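Local structure of gamma-glutamyltranspeptidase (Ggt) (Helicobacter pylori 26695, 5BPK) at the interface of chains A and B. The protein cleaves the gamma-glutamyl bond of glutathione and related compounds and hands the glutamyl group to water or an acceptor amine, as an N-terminal nucleophile hydrolase. Residues are numbered along the deposited sequence; one frame, centred on the assembly and turned at random. Chains: chain A, Gamma-glutamyltranspeptidase (Ggt); chain B, Gamma-glutamyltranspeptidase (Ggt).

Contact 1: the interface of chains A and B. Residues chain A 65, 85-88, 102, 139, 143, 146; chain B 4, 14-16, 18.
B:Tyr4 and B:Tyr18 both tuck CG between backbone N and C, B:Tyr4 at a regular chi1 of 61°, B:Tyr18 turned further, to 85°, and this lifts the two phenols off their strands toward the helices of chain A. Here strand 85-91 of chain A and strand 13-19 of chain B pair antiparallel, A:Gly86 with B:Tyr18 and A:Ala88 with B:Val16, inside the Ntn-hydrolase core that the two chains build together. The B:Tyr4 hydroxyl donates to the carbonyl of A:Ala65 in helix 61-75, OH to O 2.8 Å, arriving from above the carbonyl plane. A:Met143, bent at chi2 and chi3, meets that phenol tip to tip, its CE 3.8 Å from B:Tyr4 OH. A:Ala65 CB sits at the ring edge and also touches CG1 of B:Val14, 3.7 Å away. B:Val16 spreads its two methyls: CG1, anti to the backbone N, points at the CZ end of A:Phe102, while CG2 leans on A:Ala88 CB. B:Val16 CB also lies over a face of B:Tyr4 and so helps to fix that ring. A:Thr139 crosses B:Tyr18 at about a right angle, and its methyl CG2 lies in the ring plane, 3.6 Å from CE2 of B:Tyr18.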
# COMPACT_ATOMS: atom_id res chain seq x y z
N ALA A 65 10.06 -12.07 -2.94
CA ALA A 65 9.42 -10.75 -3.00
C ALA A 65 9.80 -10.00 -4.28
O ALA A 65 8.96 -9.33 -4.88
CB ALA A 65 9.77 -9.94 -1.76
N GLY A 85 5.80 3.04 -7.20
CA GLY A 85 6.71 2.94 -6.06
C GLY A 85 6.00 2.34 -4.87
O GLY A 85 4.83 1.93 -4.94
N GLY A 86 6.72 2.27 -3.76
CA GLY A 86 6.16 1.63 -2.58
C GLY A 86 7.17 1.46 -1.47
O GLY A 86 8.18 2.14 -1.44
N PHE A 87 6.85 0.54 -0.55
CA PHE A 87 7.63 0.30 0.65
C PHE A 87 7.77 -1.19 0.91
O PHE A 87 6.83 -1.97 0.65
CB PHE A 87 6.94 0.93 1.86
CG PHE A 87 6.66 2.39 1.72
CD1 PHE A 87 7.69 3.32 1.80
CD2 PHE A 87 5.37 2.84 1.51
CE1 PHE A 87 7.43 4.69 1.66
CE2 PHE A 87 5.09 4.21 1.39
CZ PHE A 87 6.13 5.13 1.46
N ALA A 88 8.89 -1.58 1.49
CA ALA A 88 9.07 -2.96 1.97
C ALA A 88 9.55 -2.90 3.40
O ALA A 88 10.55 -2.25 3.69
CB ALA A 88 10.09 -3.70 1.13
N PHE A 102 11.01 2.99 -1.35
CA PHE A 102 11.10 3.20 -2.79
C PHE A 102 9.88 3.98 -3.31
O PHE A 102 9.36 3.74 -4.39
CB PHE A 102 11.41 1.90 -3.56
CG PHE A 102 10.39 0.79 -3.39
CD1 PHE A 102 10.47 -0.10 -2.33
CD2 PHE A 102 9.45 0.55 -4.38
CE1 PHE A 102 9.58 -1.17 -2.23
CE2 PHE A 102 8.54 -0.51 -4.27
CZ PHE A 102 8.61 -1.37 -3.18
N THR A 139 9.92 1.79 -8.06
CA THR A 139 9.80 0.33 -7.96
C THR A 139 11.02 -0.45 -8.43
O THR A 139 11.47 -1.34 -7.73
CB THR A 139 8.56 -0.17 -8.68
OG1 THR A 139 7.42 0.35 -7.99
CG2 THR A 139 8.48 -1.71 -8.74
N MET A 143 13.22 -2.90 -6.03
CA MET A 143 13.44 -4.33 -6.24
C MET A 143 14.93 -4.65 -6.25
O MET A 143 15.36 -5.60 -5.59
CB MET A 143 12.81 -4.81 -7.56
CG MET A 143 11.29 -4.73 -7.62
SD MET A 143 10.39 -5.63 -6.34
CE MET A 143 9.80 -4.29 -5.34
N MET A 146 16.70 -4.25 -2.57
CA MET A 146 16.52 -5.35 -1.62
C MET A 146 17.22 -6.63 -2.09
O MET A 146 17.81 -7.33 -1.28
CB MET A 146 15.06 -5.58 -1.22
CG MET A 146 14.12 -6.12 -2.25
SD MET A 146 12.51 -6.31 -1.43
CE MET A 146 11.50 -5.21 -2.40
N TYR B 4 1.73 -7.58 -0.94
CA TYR B 4 2.13 -8.98 -0.85
C TYR B 4 3.05 -9.26 0.34
O TYR B 4 3.75 -8.38 0.81
CB TYR B 4 2.70 -9.45 -2.18
CG TYR B 4 3.94 -8.77 -2.71
CD1 TYR B 4 3.85 -7.67 -3.59
CD2 TYR B 4 5.20 -9.27 -2.42
CE1 TYR B 4 5.01 -7.07 -4.11
CE2 TYR B 4 6.36 -8.68 -2.94
CZ TYR B 4 6.26 -7.60 -3.79
OH TYR B 4 7.42 -7.05 -4.30
N VAL B 14 9.11 -10.46 4.57
CA VAL B 14 9.11 -9.27 3.73
C VAL B 14 7.64 -8.93 3.46
O VAL B 14 6.87 -9.76 2.99
CB VAL B 14 9.83 -9.53 2.39
CG1 VAL B 14 9.85 -8.28 1.54
CG2 VAL B 14 11.26 -10.03 2.63
N SER B 15 7.28 -7.69 3.78
CA SER B 15 5.92 -7.20 3.61
C SER B 15 6.01 -5.99 2.68
O SER B 15 6.66 -5.00 3.02
CB SER B 15 5.36 -6.82 4.98
OG SER B 15 3.97 -6.62 4.92
N VAL B 16 5.43 -6.11 1.49
CA VAL B 16 5.58 -5.11 0.44
C VAL B 16 4.22 -4.56 0.01
O VAL B 16 3.34 -5.33 -0.40
CB VAL B 16 6.25 -5.68 -0.82
CG1 VAL B 16 6.41 -4.57 -1.88
CG2 VAL B 16 7.60 -6.35 -0.48
N TYR B 18 2.93 -1.77 -2.74
CA TYR B 18 3.39 -0.88 -3.82
C TYR B 18 2.27 -0.60 -4.81
O TYR B 18 1.19 -1.22 -4.74
CB TYR B 18 4.70 -1.41 -4.45
CG TYR B 18 4.59 -2.45 -5.56
CD1 TYR B 18 3.59 -3.42 -5.58
CD2 TYR B 18 5.54 -2.49 -6.57
CE1 TYR B 18 3.51 -4.36 -6.61
CE2 TYR B 18 5.47 -3.43 -7.61
CZ TYR B 18 4.46 -4.35 -7.62
OH TYR B 18 4.36 -5.28 -8.64

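Contact 2: the interface of chains A and B. Residues chain A 192, 196, 215-216, 219, 239, 243; chain B 29-34.
Loop 29-34 of chain B threads between three helices of chain A, 191-196, 214-226 and 234-246, in this gamma-glutamyltranspeptidase, a member of the Ntn-hydrolase superfamily. A:Tyr196 supplies the central post: its OH accepts from B:Gly32 N at 2.8 Å and, more weakly, from B:Gly34 N, while donating to A:Asp215 OD2 at 2.6 Å. A:Asp215 OD2 takes the phenol hydrogen on its anti lone pair, which fixes the hydroxyl's direction and may make the phenol oxygen a better acceptor; A:Asp215 also packs against the B:Gly32 backbone. B:Gly34 CA lies over one face of the A:Tyr196 ring, toward the rim, and B:Ser29 CB meets the ring edge in plane. A:Thr219 OG1 donates to B:Ala33 O at 2.7 Å, in the carbonyl plane on a lone pair; a water also joins this hydroxyl to B:Gly32 O. A:Ser192 OG, between its backbone N and carbonyl carbon (chi1 59°), donates to B:Ser29 O at 2.7 Å. A:Asp243 OD2 receives B:Asp31 N at 2.8 Å in an almost straight bond, 174° at H, from above the carboxylate plane. A:Asp243 OD2 also lies 3.1 Å from B:Ser29 O, an unfavourable meeting of two acceptors unless the carboxyl is protonated, which is not seen; this and the nearby B:Asp31 carboxylate might raise its pKa, partly offset by the B:Asp31 N-H. A:Leu239 presses CD1 onto the B:Gly32 peptide, and its carbonyl reaches B:Asp31 O through another water.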
# COMPACT_ATOMS: atom_id res chain seq x y z
N SER A 192 -0.29 6.63 -26.17
CA SER A 192 0.49 5.50 -25.67
C SER A 192 -0.40 4.38 -25.11
O SER A 192 -0.27 3.23 -25.52
CB SER A 192 1.46 5.99 -24.60
OG SER A 192 0.73 6.58 -23.54
N TYR A 196 -1.55 0.03 -25.91
CA TYR A 196 -1.30 -1.08 -25.00
C TYR A 196 -2.54 -1.70 -24.38
O TYR A 196 -2.52 -2.87 -24.00
CB TYR A 196 -0.38 -0.63 -23.87
CG TYR A 196 0.98 -0.14 -24.31
CD1 TYR A 196 1.77 -0.90 -25.18
CD2 TYR A 196 1.50 1.06 -23.82
CE1 TYR A 196 3.02 -0.47 -25.57
CE2 TYR A 196 2.75 1.51 -24.21
CZ TYR A 196 3.51 0.72 -25.07
OH TYR A 196 4.75 1.14 -25.44
N ASP A 215 6.19 -4.47 -25.59
CA ASP A 215 7.06 -3.35 -25.17
C ASP A 215 7.45 -3.48 -23.70
O ASP A 215 8.59 -3.18 -23.33
CB ASP A 215 6.40 -1.99 -25.41
CG ASP A 215 6.42 -1.56 -26.86
OD1 ASP A 215 6.87 -2.34 -27.73
OD2 ASP A 215 6.01 -0.41 -27.13
N LEU A 216 6.52 -3.94 -22.85
CA LEU A 216 6.86 -4.19 -21.45
C LEU A 216 7.95 -5.27 -21.35
O LEU A 216 8.88 -5.15 -20.54
CB LEU A 216 5.62 -4.61 -20.64
CG LEU A 216 5.81 -4.81 -19.13
CD1 LEU A 216 6.41 -3.57 -18.46
CD2 LEU A 216 4.51 -5.22 -18.44
N THR A 219 11.27 -3.71 -21.99
CA THR A 219 11.74 -2.95 -20.83
C THR A 219 12.27 -3.87 -19.72
O THR A 219 13.34 -3.62 -19.15
CB THR A 219 10.64 -2.05 -20.28
OG1 THR A 219 10.18 -1.18 -21.32
CG2 THR A 219 11.16 -1.23 -19.11
N LEU A 239 13.16 7.16 -23.58
CA LEU A 239 11.73 7.05 -23.89
C LEU A 239 10.87 7.81 -22.88
O LEU A 239 9.87 8.42 -23.24
CB LEU A 239 11.28 5.58 -23.92
CG LEU A 239 11.81 4.69 -25.04
CD1 LEU A 239 11.41 3.24 -24.79
CD2 LEU A 239 11.27 5.17 -26.38
N ASP A 243 8.62 11.09 -24.04
CA ASP A 243 7.16 11.05 -23.91
C ASP A 243 6.67 12.14 -22.94
O ASP A 243 5.62 12.74 -23.16
CB ASP A 243 6.69 9.64 -23.49
CG ASP A 243 5.34 9.27 -24.09
OD1 ASP A 243 4.95 9.88 -25.13
OD2 ASP A 243 4.67 8.37 -23.54
N SER B 29 0.64 5.76 -20.39
CA SER B 29 1.77 4.87 -20.49
C SER B 29 2.96 5.60 -21.11
O SER B 29 2.79 6.60 -21.81
CB SER B 29 1.41 3.67 -21.38
OG SER B 29 0.28 2.98 -20.90
N ILE B 30 4.16 5.08 -20.87
CA ILE B 30 5.35 5.57 -21.57
C ILE B 30 5.47 4.86 -22.93
O ILE B 30 5.70 3.65 -23.00
CB ILE B 30 6.63 5.44 -20.73
CG1 ILE B 30 6.55 6.35 -19.50
CG2 ILE B 30 7.89 5.76 -21.56
CD1 ILE B 30 6.51 7.84 -19.80
N ASP B 31 5.27 5.62 -24.00
CA ASP B 31 5.27 5.06 -25.35
C ASP B 31 6.62 4.43 -25.66
O ASP B 31 7.68 5.07 -25.52
CB ASP B 31 4.91 6.13 -26.39
CG ASP B 31 4.32 5.54 -27.67
OD1 ASP B 31 4.34 4.32 -27.85
OD2 ASP B 31 3.81 6.32 -28.50
N GLY B 32 6.59 3.17 -26.06
CA GLY B 32 7.79 2.41 -26.34
C GLY B 32 8.26 1.53 -25.19
O GLY B 32 9.03 0.59 -25.42
N ALA B 33 7.81 1.83 -23.97
CA ALA B 33 8.25 1.10 -22.77
C ALA B 33 7.19 0.17 -22.15
O ALA B 33 7.52 -0.68 -21.32
CB ALA B 33 8.78 2.07 -21.72
N GLY B 34 5.93 0.32 -22.54
CA GLY B 34 4.90 -0.64 -22.14
C GLY B 34 4.42 -0.60 -20.70
O GLY B 34 3.76 -1.54 -20.26
O HOH W 1 8.56 7.61 -25.62
O HOH W 2 11.39 -0.60 -23.90

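Contact 3: the interface of chains A and B. Residues chain A 31-34, 38-39, 41; chain B 166-167, 176-181.
The B:Phe178 ring carries A:Gly38 CA over the centre of one face, 3.6 Å from its centroid, and has the carbonyl oxygen of A:Asn34 at its edge, in plane; the B:Tyr179 ring has B:Val177 CG2 over one face, toward the rim. Both aromatics belong to strand 176-181, which pairs antiparallel with strand 32-34 of chain A in the gamma-glutamyltranspeptidase fold, an Ntn-hydrolase architecture. Backbone bonds run both ways between two residue pairs. A:Ile32 N gives to B:Gly180 O at 2.8 Å, on a lone pair, and B:Gly180 N returns to A:Ile32 O at 2.8 Å from above the carbonyl plane. A:Asn34 N gives to B:Phe178 O in the carbonyl plane, while B:Phe178 N meets A:Asn34 O at 2.9 Å, nearly along the C=O axis. The A:Asn34 side chain turns back to its own chain, OD1 accepting from A:Gly38 N at 3.0 Å from above the amide plane, which probably helps to seat A:Gly38 against the phenyl face. A:Lys33, its CG anti to the backbone N (chi1 -176°) and extended beyond, lies parallel to B:Tyr179, both leaving their strands the same way; its CG is 3.9 Å from CE1 of B:Tyr179. A:Leu39 and B:Phe178 pass each other head to tail, and A:Leu39 sets CD1 against the B:Gly180 backbone. B:Ile167 CD1 touches A:Leu39 CB, and A:Leu41 CD1 lies 3.6 Å from B:Gly180 CA.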
# COMPACT_ATOMS: atom_id res chain seq x y z
N PRO A 31 -7.14 -21.36 6.55
CA PRO A 31 -5.91 -20.79 6.01
C PRO A 31 -5.16 -21.75 5.07
O PRO A 31 -5.23 -22.98 5.22
CB PRO A 31 -5.05 -20.53 7.26
CG PRO A 31 -6.00 -20.53 8.39
CD PRO A 31 -7.15 -21.38 8.03
N ILE A 32 -4.45 -21.16 4.12
CA ILE A 32 -3.43 -21.84 3.34
C ILE A 32 -2.38 -22.30 4.35
O ILE A 32 -2.10 -21.59 5.32
CB ILE A 32 -2.78 -20.87 2.32
CG1 ILE A 32 -3.83 -20.30 1.35
CG2 ILE A 32 -1.65 -21.55 1.56
CD1 ILE A 32 -3.38 -19.03 0.62
N LYS A 33 -1.80 -23.48 4.13
CA LYS A 33 -0.82 -24.05 5.06
C LYS A 33 0.44 -24.51 4.33
O LYS A 33 0.37 -25.11 3.26
CB LYS A 33 -1.44 -25.24 5.80
CG LYS A 33 -0.57 -25.88 6.87
CD LYS A 33 -1.27 -27.12 7.45
CE LYS A 33 -0.44 -27.80 8.53
NZ LYS A 33 -1.24 -28.86 9.22
N ASN A 34 1.60 -24.18 4.91
CA ASN A 34 2.88 -24.73 4.47
C ASN A 34 3.73 -25.08 5.68
O ASN A 34 3.75 -24.34 6.67
CB ASN A 34 3.61 -23.74 3.56
CG ASN A 34 4.80 -24.36 2.87
OD1 ASN A 34 5.88 -24.47 3.47
ND2 ASN A 34 4.62 -24.77 1.61
N GLY A 38 7.75 -22.10 3.57
CA GLY A 38 7.09 -20.83 3.85
C GLY A 38 6.00 -20.51 2.84
O GLY A 38 5.51 -21.39 2.15
N LEU A 39 5.60 -19.24 2.80
CA LEU A 39 4.53 -18.78 1.91
C LEU A 39 4.88 -17.47 1.24
O LEU A 39 5.53 -16.60 1.84
CB LEU A 39 3.20 -18.61 2.67
CG LEU A 39 2.49 -19.89 3.11
CD1 LEU A 39 1.30 -19.58 4.01
CD2 LEU A 39 2.06 -20.71 1.91
N LEU A 41 2.48 -14.78 -0.75
CA LEU A 41 1.08 -14.50 -1.07
C LEU A 41 0.88 -13.11 -1.66
O LEU A 41 1.31 -12.11 -1.08
CB LEU A 41 0.21 -14.63 0.18
CG LEU A 41 0.14 -15.99 0.89
CD1 LEU A 41 -0.73 -15.86 2.13
CD2 LEU A 41 -0.40 -17.03 -0.06
N ALA B 166 -1.93 -11.99 3.98
CA ALA B 166 -1.32 -12.08 5.29
C ALA B 166 -0.83 -13.49 5.61
O ALA B 166 -1.37 -14.49 5.11
CB ALA B 166 -2.28 -11.58 6.36
N ILE B 167 0.21 -13.56 6.44
CA ILE B 167 0.81 -14.81 6.90
C ILE B 167 0.91 -14.79 8.41
O ILE B 167 1.27 -13.76 9.00
CB ILE B 167 2.22 -15.04 6.31
CG1 ILE B 167 2.18 -15.11 4.79
CG2 ILE B 167 2.86 -16.29 6.90
CD1 ILE B 167 3.57 -14.98 4.12
N SER B 176 8.70 -24.58 11.76
CA SER B 176 7.50 -23.77 11.97
C SER B 176 6.38 -24.19 11.02
O SER B 176 6.61 -24.90 10.04
CB SER B 176 7.81 -22.30 11.72
OG SER B 176 8.76 -21.81 12.64
N VAL B 177 5.16 -23.73 11.33
CA VAL B 177 4.04 -23.84 10.42
C VAL B 177 3.65 -22.44 9.95
O VAL B 177 3.60 -21.50 10.75
CB VAL B 177 2.82 -24.56 11.04
CG1 VAL B 177 2.34 -23.86 12.30
CG2 VAL B 177 1.70 -24.69 10.01
N PHE B 178 3.40 -22.32 8.66
CA PHE B 178 3.00 -21.08 8.02
C PHE B 178 1.54 -21.17 7.59
O PHE B 178 1.18 -22.08 6.85
CB PHE B 178 3.87 -20.82 6.80
CG PHE B 178 5.33 -20.74 7.10
CD1 PHE B 178 6.08 -21.91 7.25
CD2 PHE B 178 5.97 -19.52 7.23
CE1 PHE B 178 7.43 -21.86 7.54
CE2 PHE B 178 7.33 -19.47 7.52
CZ PHE B 178 8.06 -20.64 7.67
N TYR B 179 0.73 -20.23 8.07
CA TYR B 179 -0.67 -20.12 7.70
C TYR B 179 -0.87 -18.82 6.93
O TYR B 179 -0.37 -17.78 7.32
CB TYR B 179 -1.57 -20.12 8.93
CG TYR B 179 -1.60 -21.44 9.66
CD1 TYR B 179 -2.17 -22.56 9.06
CD2 TYR B 179 -1.07 -21.56 10.93
CE1 TYR B 179 -2.20 -23.77 9.71
CE2 TYR B 179 -1.11 -22.79 11.60
CZ TYR B 179 -1.67 -23.88 10.98
OH TYR B 179 -1.70 -25.09 11.65
N GLY B 180 -1.60 -18.90 5.82
CA GLY B 180 -1.83 -17.75 4.98
C GLY B 180 -3.28 -17.49 4.65
O GLY B 180 -4.11 -18.39 4.68
N SER B 181 -3.57 -16.24 4.33
CA SER B 181 -4.87 -15.88 3.83
C SER B 181 -4.76 -14.79 2.78
O SER B 181 -4.06 -13.78 2.97
CB SER B 181 -5.81 -15.44 4.95
OG SER B 181 -7.14 -15.29 4.46

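Contact 1 lies about 23 Å from contact 2 and about 19 Å from contact 3, measured between the centres of their C-alpha atoms, while contacts 2 and 3 are about 37 Å apart. They share no residue, and each uses its own helices and strands. Contacts 1 and 3 both join strands of the two chains, one in the core and one near the start of chain A, whereas contact 2 clasps a chain B loop that follows strand 13-19 of contact 1. Spread this widely, they tie the two chains into one body, as expected for the large and small subunits of a processed Ntn-hydrolase.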